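Local coordinates for short chain dehydrogenase (Rhodopseudomonas palustris, PDB 3H7A), which belongs to the short-chain dehydrogenase/reductase family of oxidoreductases and probably binds a nicotinamide cofactor, at the interface of chains A and B and the interface of chains A and C. Residues are numbered along the deposited sequence; one frame, centred on the assembly and turned at random. Chains: chain A/B/C, short chain dehydrogenase.

Contact 1: the interface of chains A and B. Residues chain A 111, 115-116, 119, 123, 165; chain B 99, 102-104, 107-108.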
loop_
_atom_site.group_PDB
_atom_site.type_symbol
_atom_site.label_atom_id
_atom_site.label_comp_id
_atom_site.label_asym_id
_atom_site.label_seq_id
_atom_site.Cartn_x
_atom_site.Cartn_y
_atom_site.Cartn_z
ATOM N N TRP A 111 -20.682 6.821 9.333
ATOM C CA TRP A 111 -19.745 6.254 10.320
ATOM C C TRP A 111 -20.458 5.331 11.312
ATOM O O TRP A 111 -19.912 4.287 11.703
ATOM C CB TRP A 111 -19.067 7.363 11.087
ATOM C CG TRP A 111 -18.229 6.893 12.248
ATOM C CD1 TRP A 111 -16.971 6.382 12.191
ATOM C CD2 TRP A 111 -18.577 6.959 13.640
ATOM N NE1 TRP A 111 -16.511 6.104 13.463
ATOM C CE2 TRP A 111 -17.479 6.454 14.369
ATOM C CE3 TRP A 111 -19.715 7.397 14.344
ATOM C CZ2 TRP A 111 -17.490 6.367 15.760
ATOM C CZ3 TRP A 111 -19.724 7.306 15.728
ATOM C CH2 TRP A 111 -18.619 6.796 16.417
ATOM N N CYS A 115 -18.937 1.762 10.473
ATOM C CA CYS A 115 -17.670 1.725 11.208
ATOM C C CYS A 115 -17.907 1.466 12.703
ATOM O O CYS A 115 -17.454 0.435 13.230
ATOM C CB CYS A 115 -16.899 3.031 11.021
ATOM S SG CYS A 115 -15.301 3.050 11.925
ATOM N N TRP A 116 -18.610 2.404 13.366
ATOM C CA TRP A 116 -19.053 2.273 14.762
ATOM C C TRP A 116 -19.688 0.909 15.025
ATOM O O TRP A 116 -19.278 0.170 15.928
ATOM C CB TRP A 116 -20.080 3.344 15.098
ATOM C CG TRP A 116 -20.775 3.186 16.410
ATOM C CD1 TRP A 116 -22.111 2.933 16.610
ATOM C CD2 TRP A 116 -20.184 3.275 17.720
ATOM N NE1 TRP A 116 -22.381 2.872 17.955
ATOM C CE2 TRP A 116 -21.222 3.076 18.659
ATOM C CE3 TRP A 116 -18.882 3.526 18.186
ATOM C CZ2 TRP A 116 -20.999 3.102 20.043
ATOM C CZ3 TRP A 116 -18.651 3.546 19.563
ATOM C CH2 TRP A 116 -19.711 3.350 20.477
ATOM N N PHE A 119 -17.119 -1.892 14.877
ATOM C CA PHE A 119 -16.322 -1.887 16.098
ATOM C C PHE A 119 -17.036 -2.573 17.271
ATOM O O PHE A 119 -16.463 -3.429 17.940
ATOM C CB PHE A 119 -15.944 -0.453 16.483
ATOM C CG PHE A 119 -15.522 -0.319 17.915
ATOM C CD1 PHE A 119 -14.326 -0.886 18.353
ATOM C CD2 PHE A 119 -16.327 0.355 18.833
ATOM C CE1 PHE A 119 -13.936 -0.797 19.681
ATOM C CE2 PHE A 119 -15.937 0.463 20.173
ATOM C CZ PHE A 119 -14.736 -0.118 20.588
ATOM N N ARG A 123 -15.862 -6.007 18.953
ATOM C CA ARG A 123 -15.529 -6.025 20.376
ATOM C C ARG A 123 -16.430 -7.007 21.115
ATOM O O ARG A 123 -15.944 -7.848 21.881
ATOM C CB ARG A 123 -15.572 -4.619 21.005
ATOM C CG ARG A 123 -15.842 -4.639 22.514
ATOM C CD ARG A 123 -15.249 -3.487 23.317
ATOM N NE ARG A 123 -15.801 -2.171 23.006
ATOM C CZ ARG A 123 -17.027 -1.750 23.317
ATOM N NH1 ARG A 123 -17.397 -0.529 22.974
ATOM N NH2 ARG A 123 -17.892 -2.537 23.946
ATOM N N VAL A 165 -9.994 -0.978 12.348
ATOM C CA VAL A 165 -10.523 -1.739 13.475
ATOM C C VAL A 165 -10.147 -3.200 13.259
ATOM O O VAL A 165 -9.618 -3.858 14.170
ATOM C CB VAL A 165 -12.073 -1.607 13.589
ATOM C CG1 VAL A 165 -12.622 -2.558 14.627
ATOM C CG2 VAL A 165 -12.477 -0.199 13.949
ATOM N N ILE B 99 -8.640 -4.424 22.814
ATOM C CA ILE B 99 -9.968 -4.286 22.222
ATOM C C ILE B 99 -11.116 -4.322 23.257
ATOM O O ILE B 99 -12.019 -3.475 23.232
ATOM C CB ILE B 99 -10.166 -5.246 21.027
ATOM C CG1 ILE B 99 -11.495 -4.968 20.327
ATOM C CG2 ILE B 99 -10.045 -6.703 21.451
ATOM C CD1 ILE B 99 -11.561 -3.562 19.681
ATOM N N THR B 102 -11.533 -1.080 25.111
ATOM C CA THR B 102 -11.761 0.125 24.315
ATOM C C THR B 102 -13.248 0.429 24.464
ATOM O O THR B 102 -14.092 -0.266 23.910
ATOM C CB THR B 102 -11.326 -0.074 22.817
ATOM O OG1 THR B 102 -9.935 -0.440 22.742
ATOM C CG2 THR B 102 -11.559 1.174 22.001
ATOM N N THR B 103 -13.556 1.462 25.233
ATOM C CA THR B 103 -14.929 1.755 25.651
ATOM C C THR B 103 -15.686 2.441 24.516
ATOM O O THR B 103 -15.071 2.912 23.551
ATOM C CB THR B 103 -14.948 2.623 26.922
ATOM O OG1 THR B 103 -14.284 3.864 26.660
ATOM C CG2 THR B 103 -14.221 1.909 28.097
ATOM N N ASP B 104 -17.018 2.433 24.605
ATOM C CA ASP B 104 -17.868 3.210 23.705
ATOM C C ASP B 104 -17.443 4.674 23.692
ATOM O O ASP B 104 -17.287 5.272 22.631
ATOM C CB ASP B 104 -19.336 3.097 24.126
ATOM C CG ASP B 104 -19.852 1.675 24.069
ATOM O OD1 ASP B 104 -19.138 0.819 23.519
ATOM O OD2 ASP B 104 -20.975 1.404 24.560
ATOM N N PHE B 107 -13.808 5.248 21.891
ATOM C CA PHE B 107 -13.934 5.104 20.444
ATOM C C PHE B 107 -14.659 6.305 19.801
ATOM O O PHE B 107 -14.156 6.854 18.816
ATOM C CB PHE B 107 -14.603 3.770 20.075
ATOM C CG PHE B 107 -14.440 3.369 18.602
ATOM C CD1 PHE B 107 -13.350 2.595 18.185
ATOM C CD2 PHE B 107 -15.387 3.750 17.640
ATOM C CE1 PHE B 107 -13.180 2.219 16.825
ATOM C CE2 PHE B 107 -15.249 3.372 16.300
ATOM C CZ PHE B 107 -14.133 2.622 15.885
ATOM N N ARG B 108 -15.812 6.707 20.355
ATOM C CA ARG B 108 -16.580 7.860 19.843
ATOM C C ARG B 108 -15.790 9.169 19.932
ATOM O O ARG B 108 -15.751 9.942 18.963
ATOM C CB ARG B 108 -17.892 8.025 20.615
ATOM C CG ARG B 108 -19.154 8.099 19.755
ATOM C CD ARG B 108 -19.515 9.487 19.224
ATOM N NE ARG B 108 -20.635 9.388 18.278
ATOM C CZ ARG B 108 -21.176 10.406 17.613
ATOM N NH1 ARG B 108 -22.182 10.183 16.772
ATOM N NH2 ARG B 108 -20.716 11.640 17.778
#

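Contact 2: the interface of chains A and B. Residues chain A 168-169, 172-173; chain B 98-99, 150-151.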
loop_
_atom_site.group_PDB
_atom_site.type_symbol
_atom_site.label_atom_id
_atom_site.label_comp_id
_atom_site.label_asym_id
_atom_site.label_seq_id
_atom_site.Cartn_x
_atom_site.Cartn_y
_atom_site.Cartn_z
ATOM N N SER A 168 -6.213 -3.765 13.794
ATOM C CA SER A 168 -5.874 -3.774 15.221
ATOM C C SER A 168 -6.397 -4.985 15.968
ATOM O O SER A 168 -5.691 -5.580 16.779
ATOM C CB SER A 168 -6.403 -2.513 15.876
ATOM O OG SER A 168 -5.777 -1.395 15.259
ATOM N N MET A 169 -7.637 -5.354 15.684
ATOM C CA MET A 169 -8.218 -6.529 16.308
ATOM C C MET A 169 -7.432 -7.768 15.892
ATOM O O MET A 169 -7.158 -8.629 16.724
ATOM C CB MET A 169 -9.690 -6.655 15.910
ATOM C CG MET A 169 -10.645 -5.804 16.778
ATOM S SD MET A 169 -12.400 -6.044 16.291
ATOM C CE MET A 169 -12.547 -7.790 16.603
ATOM N N GLU A 172 -4.015 -8.171 17.709
ATOM C CA GLU A 172 -4.172 -8.579 19.102
ATOM C C GLU A 172 -4.713 -9.997 19.257
ATOM O O GLU A 172 -4.281 -10.737 20.142
ATOM C CB GLU A 172 -5.081 -7.578 19.841
ATOM C CG GLU A 172 -5.559 -8.057 21.214
ATOM C CD GLU A 172 -6.360 -7.041 22.013
ATOM O OE1 GLU A 172 -6.673 -5.933 21.501
ATOM O OE2 GLU A 172 -6.664 -7.368 23.182
ATOM N N LEU A 173 -5.653 -10.375 18.396
ATOM C CA LEU A 173 -6.491 -11.540 18.646
ATOM C C LEU A 173 -6.149 -12.796 17.858
ATOM O O LEU A 173 -6.545 -13.884 18.272
ATOM C CB LEU A 173 -7.970 -11.205 18.421
ATOM C CG LEU A 173 -8.680 -10.190 19.326
ATOM C CD1 LEU A 173 -10.073 -10.023 18.801
ATOM C CD2 LEU A 173 -8.705 -10.615 20.796
ATOM N N PRO B 98 -6.325 -2.361 24.731
ATOM C CA PRO B 98 -6.786 -3.641 24.191
ATOM C C PRO B 98 -8.242 -3.563 23.746
ATOM O O PRO B 98 -9.000 -2.740 24.258
ATOM C CB PRO B 98 -6.669 -4.589 25.382
ATOM C CG PRO B 98 -5.536 -4.031 26.180
ATOM C CD PRO B 98 -5.640 -2.517 26.029
ATOM N N ILE B 99 -8.640 -4.424 22.814
ATOM C CA ILE B 99 -9.968 -4.286 22.222
ATOM C C ILE B 99 -11.116 -4.322 23.257
ATOM O O ILE B 99 -12.019 -3.475 23.232
ATOM C CB ILE B 99 -10.166 -5.246 21.027
ATOM C CG1 ILE B 99 -11.495 -4.968 20.327
ATOM C CG2 ILE B 99 -10.045 -6.703 21.451
ATOM C CD1 ILE B 99 -11.561 -3.562 19.681
ATOM N N SER B 150 -1.772 -3.596 17.531
ATOM C CA SER B 150 -2.493 -4.087 18.690
ATOM C C SER B 150 -2.709 -2.966 19.704
ATOM O O SER B 150 -1.769 -2.283 20.125
ATOM C CB SER B 150 -1.729 -5.245 19.326
ATOM O OG SER B 150 -2.367 -5.697 20.500
ATOM N N GLY B 151 -3.966 -2.769 20.078
ATOM C CA GLY B 151 -4.318 -1.777 21.082
ATOM C C GLY B 151 -4.767 -0.477 20.435
ATOM O O GLY B 151 -5.270 0.418 21.117
HETATM O O HOH W 1 -6.057 -4.467 19.445
#

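Contact 3: the interface of chains A and C. Residues chain A 225, 229, 238-240; chain C 225, 229, 234-235, 238.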
loop_
_atom_site.group_PDB
_atom_site.type_symbol
_atom_site.label_atom_id
_atom_site.label_comp_id
_atom_site.label_asym_id
_atom_site.label_seq_id
_atom_site.Cartn_x
_atom_site.Cartn_y
_atom_site.Cartn_z
ATOM N N GLN A 225 -14.502 -20.083 2.335
ATOM C CA GLN A 225 -13.052 -20.217 2.171
ATOM C C GLN A 225 -12.297 -19.723 3.390
ATOM O O GLN A 225 -11.475 -20.444 3.942
ATOM C CB GLN A 225 -12.607 -19.344 1.016
ATOM C CG GLN A 225 -12.235 -20.022 -0.250
ATOM C CD GLN A 225 -11.833 -18.986 -1.303
ATOM O OE1 GLN A 225 -10.742 -18.415 -1.246
ATOM N NE2 GLN A 225 -12.735 -18.722 -2.253
ATOM N N GLN A 229 -9.972 -21.962 6.535
ATOM C CA GLN A 229 -8.524 -21.849 6.688
ATOM C C GLN A 229 -8.060 -22.319 8.057
ATOM O O GLN A 229 -8.616 -21.896 9.078
ATOM C CB GLN A 229 -8.033 -20.417 6.450
ATOM C CG GLN A 229 -8.389 -19.870 5.088
ATOM C CD GLN A 229 -7.759 -18.518 4.856
ATOM O OE1 GLN A 229 -7.670 -17.687 5.769
ATOM N NE2 GLN A 229 -7.314 -18.287 3.629
ATOM N N MET A 238 -8.415 -10.262 2.055
ATOM C CA MET A 238 -8.550 -10.878 0.759
ATOM C C MET A 238 -9.473 -10.022 -0.101
ATOM O O MET A 238 -10.555 -9.644 0.342
ATOM C CB MET A 238 -9.160 -12.271 0.956
ATOM C CG MET A 238 -9.034 -13.186 -0.220
ATOM S SD MET A 238 -9.406 -14.899 0.172
ATOM C CE MET A 238 -11.181 -14.920 0.052
ATOM N N GLU A 239 -9.045 -9.704 -1.318
ATOM C CA GLU A 239 -9.879 -8.964 -2.257
ATOM C C GLU A 239 -10.417 -9.936 -3.292
ATOM O O GLU A 239 -9.673 -10.780 -3.797
ATOM C CB GLU A 239 -9.072 -7.831 -2.914
ATOM C CG GLU A 239 -9.907 -6.917 -3.804
ATOM C CD GLU A 239 -9.181 -5.647 -4.225
ATOM O OE1 GLU A 239 -8.070 -5.378 -3.696
ATOM O OE2 GLU A 239 -9.725 -4.915 -5.085
ATOM N N ILE A 240 -11.715 -9.849 -3.585
ATOM C CA ILE A 240 -12.310 -10.627 -4.662
ATOM C C ILE A 240 -12.979 -9.690 -5.661
ATOM O O ILE A 240 -13.472 -8.640 -5.274
ATOM C CB ILE A 240 -13.303 -11.706 -4.141
ATOM C CG1 ILE A 240 -14.438 -11.088 -3.306
ATOM C CG2 ILE A 240 -12.565 -12.759 -3.308
ATOM C CD1 ILE A 240 -15.573 -12.054 -3.020
ATOM N N GLN C 225 -6.786 -23.783 -2.331
ATOM C CA GLN C 225 -7.868 -22.832 -2.114
ATOM C C GLN C 225 -7.928 -21.814 -3.262
ATOM O O GLN C 225 -9.005 -21.535 -3.801
ATOM C CB GLN C 225 -7.676 -22.136 -0.765
ATOM C CG GLN C 225 -8.725 -21.093 -0.461
ATOM C CD GLN C 225 -8.280 -20.075 0.577
ATOM O OE1 GLN C 225 -7.533 -20.394 1.525
ATOM N NE2 GLN C 225 -8.746 -18.832 0.407
ATOM N N GLN C 229 -11.102 -21.328 -6.346
ATOM C CA GLN C 229 -11.912 -20.108 -6.508
ATOM C C GLN C 229 -12.591 -20.043 -7.878
ATOM O O GLN C 229 -11.934 -20.252 -8.893
ATOM C CB GLN C 229 -11.084 -18.839 -6.302
ATOM C CG GLN C 229 -10.474 -18.659 -4.926
ATOM C CD GLN C 229 -9.893 -17.264 -4.752
ATOM O OE1 GLN C 229 -9.343 -16.685 -5.692
ATOM N NE2 GLN C 229 -10.016 -16.716 -3.550
ATOM N N TRP C 234 -12.271 -14.248 -7.967
ATOM C CA TRP C 234 -10.857 -14.596 -7.969
ATOM C C TRP C 234 -10.065 -13.585 -7.179
ATOM O O TRP C 234 -10.277 -12.372 -7.299
ATOM C CB TRP C 234 -10.281 -14.634 -9.385
ATOM C CG TRP C 234 -10.492 -15.911 -10.136
ATOM C CD1 TRP C 234 -10.903 -17.115 -9.632
ATOM C CD2 TRP C 234 -10.248 -16.120 -11.533
ATOM N NE1 TRP C 234 -10.954 -18.054 -10.637
ATOM C CE2 TRP C 234 -10.554 -17.468 -11.814
ATOM C CE3 TRP C 234 -9.809 -15.288 -12.579
ATOM C CZ2 TRP C 234 -10.433 -18.013 -13.104
ATOM C CZ3 TRP C 234 -9.692 -15.830 -13.869
ATOM C CH2 TRP C 234 -10.015 -17.174 -14.116
ATOM N N THR C 235 -9.119 -14.097 -6.406
ATOM C CA THR C 235 -8.225 -13.276 -5.618
ATOM C C THR C 235 -6.878 -13.275 -6.339
ATOM O O THR C 235 -6.377 -14.339 -6.698
ATOM C CB THR C 235 -8.075 -13.901 -4.204
ATOM O OG1 THR C 235 -9.330 -13.808 -3.513
ATOM C CG2 THR C 235 -6.983 -13.243 -3.400
ATOM N N MET C 238 -2.839 -12.873 -1.925
ATOM C CA MET C 238 -3.203 -13.350 -0.597
ATOM C C MET C 238 -1.909 -13.478 0.200
ATOM O O MET C 238 -0.877 -13.836 -0.364
ATOM C CB MET C 238 -3.860 -14.724 -0.718
ATOM C CG MET C 238 -4.917 -15.016 0.315
ATOM S SD MET C 238 -5.966 -16.411 -0.123
ATOM C CE MET C 238 -4.812 -17.773 -0.108
#

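Contact 1: the interface of chains A and B
B:Thr102 O, a main-chain carbonyl oxygen, is approached by two side chains of chain A: the ring of A:Phe119 presents its CZ edge to it in plane, at 3.4 Å, and the A:Arg123 side chain passes close by. A:Arg123 NE is near this oxygen, but its N-H points away and no hydrogen bond forms. As in the helical-bundle interface known in short-chain dehydrogenases, helix 104-132, helped by A:Val165 of helix 153-173, packs on the same helix of chain B and the segment leading into it. The A:Arg123 chain turns about its CG-CD bond (chi3 65°), bringing NH1 to B:Asp104 OD1 in a salt bridge, modelled too short for its length to be trusted. The centre of the patch is aromatic. B:Phe107 and A:Phe119 stack face to face, their planes 3° apart and centroids separated by 3.9 Å, while the two side chains run past one another in opposite directions. A:Phe119 CG lies anti to the backbone N (chi1 161°), which extends the ring across to its partner. The B:Phe107 ring is hemmed in further by A:Trp116, whose indole edge meets CD2 through CE3 at 3.5 Å, and by A:Val165 CG2, which touches CZ at 3.8 Å. B:Ile99 CD1 packs on A:Phe119 CE1 at 3.6 Å. Toward the start of the chain A helix, A:Trp111 CH2 rests on the aliphatic B:Arg108 CG at 3.6 Å, with indole and guanidinium planes nearly perpendicular.

Contact 2: the interface of chains A and B
The last turns of helix 153-173 in chain A, carrying A:Met169 and A:Glu172, meet two segments of chain B: B:Pro98 with the 3-10 helix 99-101 that follows it, and the loop at B:Ser150 and B:Gly151. A:Glu172 reaches over with CG anti to the backbone N (chi1 167°) and an extended chain, which carries its carboxylate to the start of the 3-10 helix. There A:Glu172 OE1 accepts a hydrogen bond from B:Ile99 N at 2.8 Å through its syn lone pair. A:Glu172 OE1 also contacts a water at 2.6 Å. That water also lies 2.9 Å from A:Ser168 O and 2.8 Å from B:Gly151 N, and so ties the helix backbone and the carboxylate of one chain to the loop of the other. With two polar partners on OE1, the carboxylate is probably hindered from turning. B:Ile99 CG2 also lies 3.7 Å from A:Glu172 CD, while CG1 packs at the same distance on A:Met169 CG, the two side chains crossing at a slant. B:Ser150 OG comes 3.4 Å from A:Glu172 CB, alongside the base of the side chain. The site lies at the C-terminal end of helix 153-173, opposite loops of the partner that lead into its helices 104-132 and 153-173.

Contact 3: the interface of chains A and C
A:Gln225 OE1 is gripped by two amide donors of chain C: C:Gln225 NE2 at 2.6 Å and C:Gln229 NE2 at 3.0 Å, each lying in the carbonyl plane on a lone pair. This end of helix 216-228 forms the tight part of a two-fold contact, a pairing likely to help assemble a tetramer as in many short-chain dehydrogenases. The facing glutamines are not exact copies: A:Gln225 has chi1 -106°, whereas C:Gln225 has CG anti to the backbone N (178°). A:Gln225 CG and C:Gln225 CG touch at 3.7 Å. C:Gln225 OE1 in turn accepts from A:Gln229 NE2 at 3.0 Å, in a nearly straight bond, so each C:Gln225 amide end has a partner. C:Gln229 is itself held by C:Thr235, its NE2 donating to OG1 and its OE1 accepting from the backbone N at 2.7 Å, which fixes the rotation of the amide. An alanine in place of C:Gln229 would probably leave A:Gln225 OE1 without one of its donors and C:Thr235 N without its acceptor, setting the threonine loop freer to shift. Away from this polar knot the contact is looser, with little of C:Trp234, A:Glu239 or C:Met238 hidden, and A:Met238 SD meets C:Met238 SD lightly at 3.8 Å. At the strand 237-240 of chain A, C:Thr235 OG1 donates to A:Glu239 O at 3.1 Å from above the carbonyl plane, 43° out of it.

Contacts 1 and 2 are neighbouring patches of one A-B interface, their C-alpha centres about 11 Å apart. They share B:Ile99, which faces helix 104-132 in the first and helix 153-173 in the second, so both helices hold the same short segment of chain B. The C-alpha centre of contact 3 is about 27 Å from that of contact 1 and about 24 Å from that of contact 2; it shares no residue with them and uses helix 216-228, the loops that follow it and strand 237-240. Chain A thus meets two partners through separate surfaces, and both two-fold interfaces, repeated, would account for the four-copy assembly, probably the biological tetramer.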